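Sulfate transporter 4.1, chloroplastic (Arabidopsis thaliana, PDB 7LHV) cotransports sulfate with protons across a membrane as an SLC26/SulP-family symporter and may take part in regulating sulfate assimilation. Local coordinates at residues Ile308-Thr320 / Leu419-Gln431. Sequence-based numbering, arbitrary orientation.
Sequences ISLVGEIPQGLPT and LLFLTPMFKYIPQ
Ile-314 points toward the C-terminal part of helix 406-426 and touches it with two different branches. Its CD1 lies against Phe-426 CB at 3.7 Å, meeting the root of that side chain while the ring leads off toward Val-110 and Met-114 of helix 91-119. With CG1 beside the backbone N (chi1 -83°), CG2 is left roughly anti to that N and meets Thr-423 CB and CG2 at a slant. Ile-125 of helix 125-141 also touches Ile-314, and Leu-419 as well. Farther along, Leu-318 lays CD2 over Leu-419 CB (3.9 Å), and the ring of Pro-319 adds a looser touch on Leu-419 CD1. Val-311 makes a looser contact, CG1 to Ile-429 CB at 4.4 Å, with CG2 against the backbone of Phe-426 and Lys-427.

These contacts illustrate how an irregular connection can be laid along a helix terminus: residues 308-320, part of the linker between helices 284-300 and 330-358 of the sulfate permease domain, run beside the C-terminal part of helix 406-426 and the type I turn Phe-426 to Ile-429, as far as the start of helix 431-443. Near the latter, Leu-310 and Pro-430 form a single beta bridge. Gln-431 N donates to Ser-309 O (2.8 Å, nearly straight at 167°), and Val-311 N to Ile-429 O (3.1 Å), a more bent bond.

At the opposite end Gly-317 N binds Leu-419 O at 2.9 Å, bent to 134° at the hydrogen. Gln-316, extended throughout, crosses Thr-423 at about a right angle, with CG 3.2 Å from Thr-423 OG1; the amide lies alongside the helix, OE1 3.6 Å from Pro-424 CG.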
ATOM      1  N   ILE A 308     -26.287 -41.192  15.505  1.00 96.40           N
ATOM      2  CA  ILE A 308     -24.920 -40.690  15.582  1.00 96.40           C
ATOM      3  C   ILE A 308     -24.103 -41.285  14.444  1.00 96.40           C
ATOM      4  O   ILE A 308     -24.407 -42.364  13.924  1.00 96.40           O
ATOM      5  CB  ILE A 308     -24.290 -41.006  16.951  1.00 96.40           C
ATOM      6  CG1 ILE A 308     -24.181 -42.516  17.151  1.00 96.40           C
ATOM      7  CG2 ILE A 308     -25.100 -40.378  18.068  1.00 96.40           C
ATOM      8  CD1 ILE A 308     -23.287 -42.908  18.299  1.00 96.40           C
ATOM      9  N   SER A 309     -23.052 -40.574  14.051  1.00 85.81           N
ATOM     10  CA  SER A 309     -22.189 -40.985  12.954  1.00 85.81           C
ATOM     11  C   SER A 309     -20.754 -41.100  13.445  1.00 85.81           C
ATOM     12  O   SER A 309     -20.283 -40.262  14.220  1.00 85.81           O
ATOM     13  CB  SER A 309     -22.267 -39.994  11.790  1.00 85.81           C
ATOM     14  OG  SER A 309     -21.440 -40.405  10.715  1.00 85.81           O
ATOM     15  N   LEU A 310     -20.068 -42.141  12.994  1.00 83.65           N
ATOM     16  CA  LEU A 310     -18.680 -42.387  13.345  1.00 83.65           C
ATOM     17  C   LEU A 310     -17.771 -41.997  12.186  1.00 83.65           C
ATOM     18  O   LEU A 310     -18.208 -41.856  11.043  1.00 83.65           O
ATOM     19  CB  LEU A 310     -18.471 -43.857  13.712  1.00 83.65           C
ATOM     20  CG  LEU A 310     -19.582 -44.500  14.546  1.00 83.65           C
ATOM     21  CD1 LEU A 310     -19.282 -45.970  14.781  1.00 83.65           C
ATOM     22  CD2 LEU A 310     -19.771 -43.773  15.866  1.00 83.65           C
ATOM     23  N   VAL A 311     -16.483 -41.823  12.496  1.00 81.75           N
ATOM     24  CA  VAL A 311     -15.538 -41.387  11.476  1.00 81.75           C
ATOM     25  C   VAL A 311     -15.281 -42.471  10.440  1.00 81.75           C
ATOM     26  O   VAL A 311     -14.750 -42.178   9.362  1.00 81.75           O
ATOM     27  CB  VAL A 311     -14.212 -40.940  12.116  1.00 81.75           C
ATOM     28  CG1 VAL A 311     -14.441 -39.762  13.041  1.00 81.75           C
ATOM     29  CG2 VAL A 311     -13.575 -42.090  12.851  1.00 81.75           C
ATOM     30  N   GLY A 312     -15.637 -43.716  10.733  1.00 86.17           N
ATOM     31  CA  GLY A 312     -15.436 -44.795   9.792  1.00 86.17           C
ATOM     32  C   GLY A 312     -14.014 -45.321   9.808  1.00 86.17           C
ATOM     33  O   GLY A 312     -13.177 -44.942  10.630  1.00 86.17           O
ATOM     34  N   GLU A 313     -13.747 -46.222   8.864  1.00 87.74           N
ATOM     35  CA  GLU A 313     -12.434 -46.849   8.774  1.00 87.74           C
ATOM     36  C   GLU A 313     -11.364 -45.812   8.462  1.00 87.74           C
ATOM     37  O   GLU A 313     -11.562 -44.927   7.625  1.00 87.74           O
ATOM     38  CB  GLU A 313     -12.441 -47.940   7.704  1.00 87.74           C
ATOM     39  CG  GLU A 313     -13.315 -49.138   8.038  1.00 87.74           C
ATOM     40  CD  GLU A 313     -14.778 -48.907   7.706  1.00 87.74           C
ATOM     41  OE1 GLU A 313     -15.104 -47.835   7.155  1.00 87.74           O
ATOM     42  OE2 GLU A 313     -15.601 -49.800   7.996  1.00 87.74           O
ATOM     43  N   ILE A 314     -10.227 -45.925   9.142  1.00 79.96           N
ATOM     44  CA  ILE A 314      -9.105 -45.013   8.983  1.00 79.96           C
ATOM     45  C   ILE A 314      -7.902 -45.834   8.535  1.00 79.96           C
ATOM     46  O   ILE A 314      -7.597 -46.852   9.160  1.00 79.96           O
ATOM     47  CB  ILE A 314      -8.781 -44.247  10.279  1.00 79.96           C
ATOM     48  CG1 ILE A 314      -9.702 -43.034  10.418  1.00 79.96           C
ATOM     49  CG2 ILE A 314      -7.329 -43.810  10.306  1.00 79.96           C
ATOM     50  CD1 ILE A 314      -9.559 -42.308  11.732  1.00 79.96           C
ATOM     51  N   PRO A 315      -7.212 -45.450   7.463  1.00 78.93           N
ATOM     52  CA  PRO A 315      -6.059 -46.234   7.008  1.00 78.93           C
ATOM     53  C   PRO A 315      -4.946 -46.255   8.047  1.00 78.93           C
ATOM     54  O   PRO A 315      -4.720 -45.284   8.771  1.00 78.93           O
ATOM     55  CB  PRO A 315      -5.619 -45.511   5.730  1.00 78.93           C
ATOM     56  CG  PRO A 315      -6.156 -44.128   5.872  1.00 78.93           C
ATOM     57  CD  PRO A 315      -7.446 -44.268   6.616  1.00 78.93           C
ATOM     58  N   GLN A 316      -4.241 -47.380   8.102  1.00 78.07           N
ATOM     59  CA  GLN A 316      -3.191 -47.610   9.080  1.00 78.07           C
ATOM     60  C   GLN A 316      -1.828 -47.579   8.405  1.00 78.07           C
ATOM     61  O   GLN A 316      -1.640 -48.180   7.343  1.00 78.07           O
ATOM     62  CB  GLN A 316      -3.381 -48.954   9.785  1.00 78.07           C
ATOM     63  CG  GLN A 316      -2.323 -49.261  10.828  1.00 78.07           C
ATOM     64  CD  GLN A 316      -2.509 -50.623  11.463  1.00 78.07           C
ATOM     65  OE1 GLN A 316      -3.622 -51.144  11.527  1.00 78.07           O
ATOM     66  NE2 GLN A 316      -1.417 -51.207  11.939  1.00 78.07           N
ATOM     67  N   GLY A 317      -0.882 -46.879   9.021  1.00 73.14           N
ATOM     68  CA  GLY A 317       0.472 -46.849   8.511  1.00 73.14           C
ATOM     69  C   GLY A 317       0.991 -45.454   8.238  1.00 73.14           C
ATOM     70  O   GLY A 317       0.210 -44.512   8.072  1.00 73.14           O
ATOM     71  N   LEU A 318       2.312 -45.312   8.191  1.00 66.77           N
ATOM     72  CA  LEU A 318       2.919 -44.023   7.918  1.00 66.77           C
ATOM     73  C   LEU A 318       2.685 -43.624   6.462  1.00 66.77           C
ATOM     74  O   LEU A 318       2.582 -44.482   5.582  1.00 66.77           O
ATOM     75  CB  LEU A 318       4.416 -44.071   8.207  1.00 66.77           C
ATOM     76  CG  LEU A 318       4.815 -44.589   9.587  1.00 66.77           C
ATOM     77  CD1 LEU A 318       6.324 -44.649   9.719  1.00 66.77           C
ATOM     78  CD2 LEU A 318       4.213 -43.723  10.677  1.00 66.77           C
ATOM     79  N   PRO A 319       2.588 -42.326   6.182  1.00 66.12           N
ATOM     80  CA  PRO A 319       2.437 -41.883   4.794  1.00 66.12           C
ATOM     81  C   PRO A 319       3.674 -42.196   3.969  1.00 66.12           C
ATOM     82  O   PRO A 319       4.794 -42.260   4.485  1.00 66.12           O
ATOM     83  CB  PRO A 319       2.221 -40.372   4.923  1.00 66.12           C
ATOM     84  CG  PRO A 319       2.813 -40.017   6.238  1.00 66.12           C
ATOM     85  CD  PRO A 319       2.579 -41.196   7.125  1.00 66.12           C
ATOM     86  N   THR A 320       3.459 -42.395   2.673  1.00 68.75           N
ATOM     87  CA  THR A 320       4.528 -42.717   1.740  1.00 68.75           C
ATOM     88  C   THR A 320       4.864 -41.515   0.865  1.00 68.75           C
ATOM     89  O   THR A 320       4.052 -40.608   0.670  1.00 68.75           O
ATOM     90  CB  THR A 320       4.138 -43.908   0.859  1.00 68.75           C
ATOM     91  OG1 THR A 320       2.927 -43.607   0.155  1.00 68.75           O
ATOM     92  CG2 THR A 320       3.933 -45.151   1.707  1.00 68.75           C
ATOM     93  N   LEU A 419      -0.187 -43.530  14.255  1.00 66.29           N
ATOM     94  CA  LEU A 419      -0.258 -43.989  12.876  1.00 66.29           C
ATOM     95  C   LEU A 419       0.136 -45.449  12.748  1.00 66.29           C
ATOM     96  O   LEU A 419      -0.138 -46.070  11.716  1.00 66.29           O
ATOM     97  CB  LEU A 419       0.638 -43.125  11.988  1.00 66.29           C
ATOM     98  CG  LEU A 419       0.175 -41.691  11.748  1.00 66.29           C
ATOM     99  CD1 LEU A 419       1.284 -40.872  11.121  1.00 66.29           C
ATOM    100  CD2 LEU A 419      -1.051 -41.677  10.869  1.00 66.29           C
ATOM    101  N   LEU A 420       0.770 -46.011  13.774  1.00 68.77           N
ATOM    102  CA  LEU A 420       1.121 -47.420  13.763  1.00 68.77           C
ATOM    103  C   LEU A 420       0.205 -48.272  14.625  1.00 68.77           C
ATOM    104  O   LEU A 420       0.071 -49.471  14.359  1.00 68.77           O
ATOM    105  CB  LEU A 420       2.566 -47.608  14.234  1.00 68.77           C
ATOM    106  CG  LEU A 420       3.653 -47.095  13.289  1.00 68.77           C
ATOM    107  CD1 LEU A 420       5.012 -47.149  13.964  1.00 68.77           C
ATOM    108  CD2 LEU A 420       3.661 -47.893  11.999  1.00 68.77           C
ATOM    109  N   PHE A 421      -0.429 -47.701  15.650  1.00 73.02           N
ATOM    110  CA  PHE A 421      -1.099 -48.561  16.617  1.00 73.02           C
ATOM    111  C   PHE A 421      -2.512 -48.122  16.979  1.00 73.02           C
ATOM    112  O   PHE A 421      -3.348 -48.959  17.332  1.00 73.02           O
ATOM    113  CB  PHE A 421      -0.255 -48.664  17.889  1.00 73.02           C
ATOM    114  CG  PHE A 421       1.162 -49.092  17.642  1.00 73.02           C
ATOM    115  CD1 PHE A 421       1.438 -50.350  17.133  1.00 73.02           C
ATOM    116  CD2 PHE A 421       2.217 -48.240  17.915  1.00 73.02           C
ATOM    117  CE1 PHE A 421       2.738 -50.749  16.903  1.00 73.02           C
ATOM    118  CE2 PHE A 421       3.521 -48.635  17.687  1.00 73.02           C
ATOM    119  CZ  PHE A 421       3.780 -49.890  17.180  1.00 73.02           C
ATOM    120  N   LEU A 422      -2.796 -46.824  16.898  1.00 75.15           N
ATOM    121  CA  LEU A 422      -4.058 -46.303  17.404  1.00 75.15           C
ATOM    122  C   LEU A 422      -5.112 -46.093  16.327  1.00 75.15           C
ATOM    123  O   LEU A 422      -6.263 -45.801  16.664  1.00 75.15           O
ATOM    124  CB  LEU A 422      -3.821 -44.985  18.145  1.00 75.15           C
ATOM    125  CG  LEU A 422      -3.077 -45.070  19.479  1.00 75.15           C
ATOM    126  CD1 LEU A 422      -3.418 -43.876  20.350  1.00 75.15           C
ATOM    127  CD2 LEU A 422      -3.403 -46.369  20.198  1.00 75.15           C
ATOM    128  N   THR A 423      -4.757 -46.233  15.050  1.00 76.46           N
ATOM    129  CA  THR A 423      -5.747 -46.063  13.991  1.00 76.46           C
ATOM    130  C   THR A 423      -6.905 -47.059  14.050  1.00 76.46           C
ATOM    131  O   THR A 423      -8.045 -46.637  13.791  1.00 76.46           O
ATOM    132  CB  THR A 423      -5.059 -46.093  12.619  1.00 76.46           C
ATOM    133  OG1 THR A 423      -4.415 -47.356  12.417  1.00 76.46           O
ATOM    134  CG2 THR A 423      -4.032 -44.979  12.518  1.00 76.46           C
ATOM    135  N   PRO A 424      -6.713 -48.354  14.346  1.00 78.24           N
ATOM    136  CA  PRO A 424      -7.883 -49.247  14.406  1.00 78.24           C
ATOM    137  C   PRO A 424      -8.908 -48.835  15.448  1.00 78.24           C
ATOM    138  O   PRO A 424     -10.109 -49.044  15.237  1.00 78.24           O
ATOM    139  CB  PRO A 424      -7.266 -50.614  14.733  1.00 78.24           C
ATOM    140  CG  PRO A 424      -5.849 -50.501  14.323  1.00 78.24           C
ATOM    141  CD  PRO A 424      -5.476 -49.097  14.646  1.00 78.24           C
ATOM    142  N   MET A 425      -8.473 -48.258  16.567  1.00 81.22           N
ATOM    143  CA  MET A 425      -9.394 -47.827  17.609  1.00 81.22           C
ATOM    144  C   MET A 425     -10.024 -46.474  17.324  1.00 81.22           C
ATOM    145  O   MET A 425     -10.929 -46.064  18.058  1.00 81.22           O
ATOM    146  CB  MET A 425      -8.675 -47.780  18.958  1.00 81.22           C
ATOM    147  CG  MET A 425      -8.117 -49.119  19.411  1.00 81.22           C
ATOM    148  SD  MET A 425      -9.350 -50.145  20.236  1.00 81.22           S
ATOM    149  CE  MET A 425      -9.309 -51.616  19.215  1.00 81.22           C
ATOM    150  N   PHE A 426      -9.572 -45.767  16.287  1.00 76.26           N
ATOM    151  CA  PHE A 426     -10.099 -44.442  15.996  1.00 76.26           C
ATOM    152  C   PHE A 426     -11.429 -44.476  15.260  1.00 76.26           C
ATOM    153  O   PHE A 426     -12.119 -43.455  15.220  1.00 76.26           O
ATOM    154  CB  PHE A 426      -9.087 -43.643  15.174  1.00 76.26           C
ATOM    155  CG  PHE A 426      -7.938 -43.116  15.976  1.00 76.26           C
ATOM    156  CD1 PHE A 426      -8.008 -43.062  17.356  1.00 76.26           C
ATOM    157  CD2 PHE A 426      -6.785 -42.677  15.352  1.00 76.26           C
ATOM    158  CE1 PHE A 426      -6.953 -42.579  18.098  1.00 76.26           C
ATOM    159  CE2 PHE A 426      -5.726 -42.193  16.088  1.00 76.26           C
ATOM    160  CZ  PHE A 426      -5.810 -42.143  17.462  1.00 76.26           C
ATOM    161  N   LYS A 427     -11.813 -45.622  14.693  1.00 82.14           N
ATOM    162  CA  LYS A 427     -13.029 -45.694  13.891  1.00 82.14           C
ATOM    163  C   LYS A 427     -14.302 -45.618  14.723  1.00 82.14           C
ATOM    164  O   LYS A 427     -15.385 -45.469  14.149  1.00 82.14           O
ATOM    165  CB  LYS A 427     -13.034 -46.976  13.056  1.00 82.14           C
ATOM    166  CG  LYS A 427     -13.106 -48.257  13.864  1.00 82.14           C
ATOM    167  CD  LYS A 427     -13.058 -49.473  12.956  1.00 82.14           C
ATOM    168  CE  LYS A 427     -13.138 -50.762  13.751  1.00 82.14           C
ATOM    169  NZ  LYS A 427     -13.088 -51.964  12.877  1.00 82.14           N
ATOM    170  N   TYR A 428     -14.206 -45.716  16.046  1.00 83.93           N
ATOM    171  CA  TYR A 428     -15.369 -45.616  16.915  1.00 83.93           C
ATOM    172  C   TYR A 428     -15.610 -44.202  17.425  1.00 83.93           C
ATOM    173  O   TYR A 428     -16.530 -43.998  18.224  1.00 83.93           O
ATOM    174  CB  TYR A 428     -15.222 -46.566  18.107  1.00 83.93           C
ATOM    175  CG  TYR A 428     -14.887 -47.987  17.725  1.00 83.93           C
ATOM    176  CD1 TYR A 428     -15.714 -48.712  16.878  1.00 83.93           C
ATOM    177  CD2 TYR A 428     -13.745 -48.605  18.214  1.00 83.93           C
ATOM    178  CE1 TYR A 428     -15.412 -50.013  16.530  1.00 83.93           C
ATOM    179  CE2 TYR A 428     -13.434 -49.906  17.869  1.00 83.93           C
ATOM    180  CZ  TYR A 428     -14.271 -50.605  17.028  1.00 83.93           C
ATOM    181  OH  TYR A 428     -13.967 -51.900  16.682  1.00 83.93           O
ATOM    182  N   ILE A 429     -14.813 -43.229  16.997  1.00 77.88           N
ATOM    183  CA  ILE A 429     -14.957 -41.852  17.459  1.00 77.88           C
ATOM    184  C   ILE A 429     -16.146 -41.210  16.756  1.00 77.88           C
ATOM    185  O   ILE A 429     -16.184 -41.172  15.518  1.00 77.88           O
ATOM    186  CB  ILE A 429     -13.674 -41.044  17.212  1.00 77.88           C
ATOM    187  CG1 ILE A 429     -12.525 -41.596  18.051  1.00 77.88           C
ATOM    188  CG2 ILE A 429     -13.906 -39.578  17.522  1.00 77.88           C
ATOM    189  CD1 ILE A 429     -11.206 -40.912  17.791  1.00 77.88           C
ATOM    190  N   PRO A 430     -17.135 -40.705  17.489  1.00 75.04           N
ATOM    191  CA  PRO A 430     -18.249 -40.007  16.841  1.00 75.04           C
ATOM    192  C   PRO A 430     -17.793 -38.707  16.198  1.00 75.04           C
ATOM    193  O   PRO A 430     -16.845 -38.063  16.646  1.00 75.04           O
ATOM    194  CB  PRO A 430     -19.225 -39.742  17.994  1.00 75.04           C
ATOM    195  CG  PRO A 430     -18.809 -40.680  19.082  1.00 75.04           C
ATOM    196  CD  PRO A 430     -17.332 -40.826  18.942  1.00 75.04           C
ATOM    197  N   GLN A 431     -18.485 -38.330  15.121  1.00 72.26           N
ATOM    198  CA  GLN A 431     -18.174 -37.072  14.451  1.00 72.26           C
ATOM    199  C   GLN A 431     -18.599 -35.872  15.285  1.00 72.26           C
ATOM    200  O   GLN A 431     -17.962 -34.813  15.219  1.00 72.26           O
ATOM    201  CB  GLN A 431     -18.841 -37.030  13.077  1.00 72.26           C
ATOM    202  CG  GLN A 431     -18.389 -38.134  12.145  1.00 72.26           C
ATOM    203  CD  GLN A 431     -19.148 -38.136  10.835  1.00 72.26           C
ATOM    204  OE1 GLN A 431     -19.239 -39.158  10.160  1.00 72.26           O
ATOM    205  NE2 GLN A 431     -19.692 -36.984  10.466  1.00 72.26           N
TER